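Tetratricopeptide repeat protein (Parabacteroides merdae ATCC 43184, PDB 4R7S) is of unknown function but, as a helical tetratricopeptide repeat protein, probably serves as a scaffold that binds other proteins or peptides. Local coordinates at residues A[3-8]-A[29-34]. Sequence-based numbering, arbitrary orientation.
With NO3 (nitrate ion), chain B.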
loop_
_atom_site.group_PDB
_atom_site.type_symbol
_atom_site.label_atom_id
_atom_site.label_comp_id
_atom_site.label_asym_id
_atom_site.label_seq_id
_atom_site.Cartn_x
_atom_site.Cartn_y
_atom_site.Cartn_z
ATOM N N SER A 3 -30.921 -17.722 -14.734
ATOM C CA SER A 3 -30.951 -16.262 -14.611
ATOM C C SER A 3 -29.783 -15.779 -13.734
ATOM O O SER A 3 -29.073 -14.836 -14.118
ATOM C CB SER A 3 -32.280 -15.787 -14.025
ATOM O OG SER A 3 -33.397 -16.190 -14.804
ATOM N N TYR A 4 -29.561 -16.465 -12.591
ATOM C CA TYR A 4 -28.487 -16.198 -11.649
ATOM C C TYR A 4 -27.130 -16.317 -12.362
ATOM O O TYR A 4 -26.296 -15.412 -12.259
ATOM C CB TYR A 4 -28.608 -17.182 -10.490
ATOM C CG TYR A 4 -27.519 -17.173 -9.439
ATOM C CD1 TYR A 4 -27.544 -16.259 -8.387
ATOM C CD2 TYR A 4 -26.554 -18.178 -9.402
ATOM C CE1 TYR A 4 -26.587 -16.295 -7.372
ATOM C CE2 TYR A 4 -25.598 -18.227 -8.388
ATOM C CZ TYR A 4 -25.618 -17.284 -7.374
ATOM O OH TYR A 4 -24.700 -17.357 -6.351
ATOM N N GLU A 5 -26.936 -17.406 -13.119
ATOM C CA GLU A 5 -25.705 -17.663 -13.867
ATOM C C GLU A 5 -25.472 -16.625 -14.967
ATOM O O GLU A 5 -24.332 -16.229 -15.162
ATOM C CB GLU A 5 -25.712 -19.074 -14.485
ATOM C CG GLU A 5 -25.442 -20.208 -13.508
ATOM C CD GLU A 5 -24.171 -20.118 -12.689
ATOM O OE1 GLU A 5 -23.122 -19.703 -13.240
ATOM O OE2 GLU A 5 -24.223 -20.488 -11.494
ATOM N N GLU A 6 -26.527 -16.202 -15.686
ATOM C CA GLU A 6 -26.393 -15.221 -16.773
ATOM C C GLU A 6 -26.021 -13.838 -16.243
ATOM O O GLU A 6 -25.287 -13.097 -16.913
ATOM C CB GLU A 6 -27.666 -15.126 -17.610
ATOM C CG GLU A 6 -27.811 -16.263 -18.603
ATOM C CD GLU A 6 -29.195 -16.462 -19.190
ATOM O OE1 GLU A 6 -29.850 -15.458 -19.564
ATOM O OE2 GLU A 6 -29.607 -17.638 -19.315
ATOM N N LEU A 7 -26.533 -13.501 -15.046
ATOM C CA LEU A 7 -26.238 -12.240 -14.373
ATOM C C LEU A 7 -24.785 -12.244 -13.920
ATOM O O LEU A 7 -24.092 -11.260 -14.156
ATOM C CB LEU A 7 -27.211 -11.971 -13.211
ATOM C CG LEU A 7 -28.619 -11.518 -13.642
ATOM C CD1 LEU A 7 -29.635 -11.762 -12.553
ATOM C CD2 LEU A 7 -28.642 -10.058 -14.102
ATOM N N ILE A 8 -24.292 -13.376 -13.383
ATOM C CA ILE A 8 -22.895 -13.529 -12.995
ATOM C C ILE A 8 -22.004 -13.422 -14.247
ATOM O O ILE A 8 -20.987 -12.728 -14.222
ATOM C CB ILE A 8 -22.651 -14.843 -12.220
ATOM C CG1 ILE A 8 -23.398 -14.847 -10.859
ATOM C CG2 ILE A 8 -21.143 -15.081 -12.011
ATOM C CD1 ILE A 8 -23.361 -16.244 -10.134
ATOM N N ALA A 29 -28.018 -7.793 -8.728
ATOM C CA ALA A 29 -29.203 -8.396 -9.330
ATOM C C ALA A 29 -29.181 -9.921 -9.165
ATOM O O ALA A 29 -30.206 -10.526 -8.811
ATOM C CB ALA A 29 -29.295 -8.012 -10.795
ATOM N N ALA A 30 -28.015 -10.542 -9.399
ATOM C CA ALA A 30 -27.875 -11.981 -9.235
ATOM C C ALA A 30 -28.270 -12.376 -7.814
ATOM O O ALA A 30 -29.123 -13.252 -7.647
ATOM C CB ALA A 30 -26.453 -12.420 -9.543
HETATM N N MSE A 31 -27.776 -11.630 -6.809
HETATM C CA MSE A 31 -28.077 -11.899 -5.399
HETATM C C MSE A 31 -29.531 -11.629 -4.979
HETATM O O MSE A 31 -29.997 -12.224 -4.004
HETATM C CB MSE A 31 -27.111 -11.157 -4.512
HETATM C CG MSE A 31 -25.784 -11.865 -4.494
HETATM SE SE MSE A 31 -24.528 -11.026 -3.373
HETATM C CE MSE A 31 -25.685 -10.914 -1.664
ATOM N N ARG A 32 -30.264 -10.792 -5.718
ATOM C CA ARG A 32 -31.686 -10.594 -5.436
ATOM C C ARG A 32 -32.465 -11.754 -6.009
ATOM O O ARG A 32 -33.527 -12.091 -5.477
ATOM C CB ARG A 32 -32.211 -9.276 -6.008
ATOM C CG ARG A 32 -31.781 -8.038 -5.234
ATOM C CD ARG A 32 -32.509 -6.794 -5.721
ATOM N NE ARG A 32 -32.159 -6.438 -7.098
ATOM C CZ ARG A 32 -31.200 -5.580 -7.433
ATOM N NH1 ARG A 32 -30.483 -4.970 -6.492
ATOM N NH2 ARG A 32 -30.961 -5.312 -8.710
ATOM N N LYS A 33 -31.944 -12.373 -7.103
ATOM C CA LYS A 33 -32.614 -13.517 -7.759
ATOM C C LYS A 33 -32.509 -14.771 -6.880
ATOM O O LYS A 33 -33.517 -15.437 -6.689
ATOM C CB LYS A 33 -32.081 -13.778 -9.187
ATOM C CG LYS A 33 -32.770 -14.919 -9.950
ATOM C CD LYS A 33 -34.208 -14.621 -10.396
ATOM C CE LYS A 33 -34.823 -15.795 -11.134
ATOM N NZ LYS A 33 -36.252 -15.564 -11.492
ATOM N N GLU A 34 -31.331 -15.065 -6.319
ATOM C CA GLU A 34 -31.152 -16.236 -5.447
ATOM C C GLU A 34 -30.567 -15.780 -4.103
ATOM O O GLU A 34 -29.379 -15.988 -3.841
ATOM C CB GLU A 34 -30.277 -17.321 -6.113
ATOM C CG GLU A 34 -30.801 -17.817 -7.457
ATOM C CD GLU A 34 -30.254 -19.118 -8.017
ATOM O OE1 GLU A 34 -29.615 -19.891 -7.268
ATOM O OE2 GLU A 34 -30.537 -19.399 -9.203
HETATM N N NO3 B . -36.965 -16.271 -7.894
HETATM O O1 NO3 B . -37.705 -15.652 -8.641
HETATM O O2 NO3 B . -35.975 -16.876 -8.272
HETATM O O3 NO3 B . -37.252 -16.301 -6.600
HETATM O O HOH W 1 -31.627 -18.255 -11.262
#
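A carboxylate from one helix end reaches back to the start of the other: Glu34 OE2 accepts a hydrogen bond from a water (2.6 Å) that in turn accepts one from Tyr4 N (3.0 Å). So early in helix 2-16 this amide has no carbonyl four residues back to bind, and the water links it to the acid instead. Glu34 OE2 also accepts from the amino terminus of Gly1 and lies 3.2 Å from Tyr4 CB, while OE1 sits over one face of the Tyr4 ring and accepts a hydrogen bond from Asn37. Glu34, the first residue to leave helical geometry after helix 20-33, thus stands beside the N-terminal turn of helix 2-16. The two segments run antiparallel, at 168° with axes 8.7 Å apart, as the A and B helices of a tetratricopeptide repeat hairpin do; this one stands at the N-terminal end of the superhelix. The backbones come nearest at Ala30, whose CA is 4.9 Å from Tyr4 CA; its small CB leaves room for Leu7 CB (3.8 Å), Ile8 CG1 (4.1 Å) and Tyr4 CD1 (4.2 Å). Leu7 CD2 packs on Ala29 CB at 3.9 Å. The Tyr4 ring lies along the side of the interface that faces helix 40-52, its edge near Ala30 O (CD1 to O, 3.5 Å); its hydroxyl hydrogen-bonds Asn40 and its side chain touches Leu43, tying the hairpin to the next repeat. At the exposed margin Lys33 CE lies 3.9 Å from Ser3 CB, and Lys33 NZ donates to nitrate O1 at 3.2 Å, an ion probably from the crystallisation liquor.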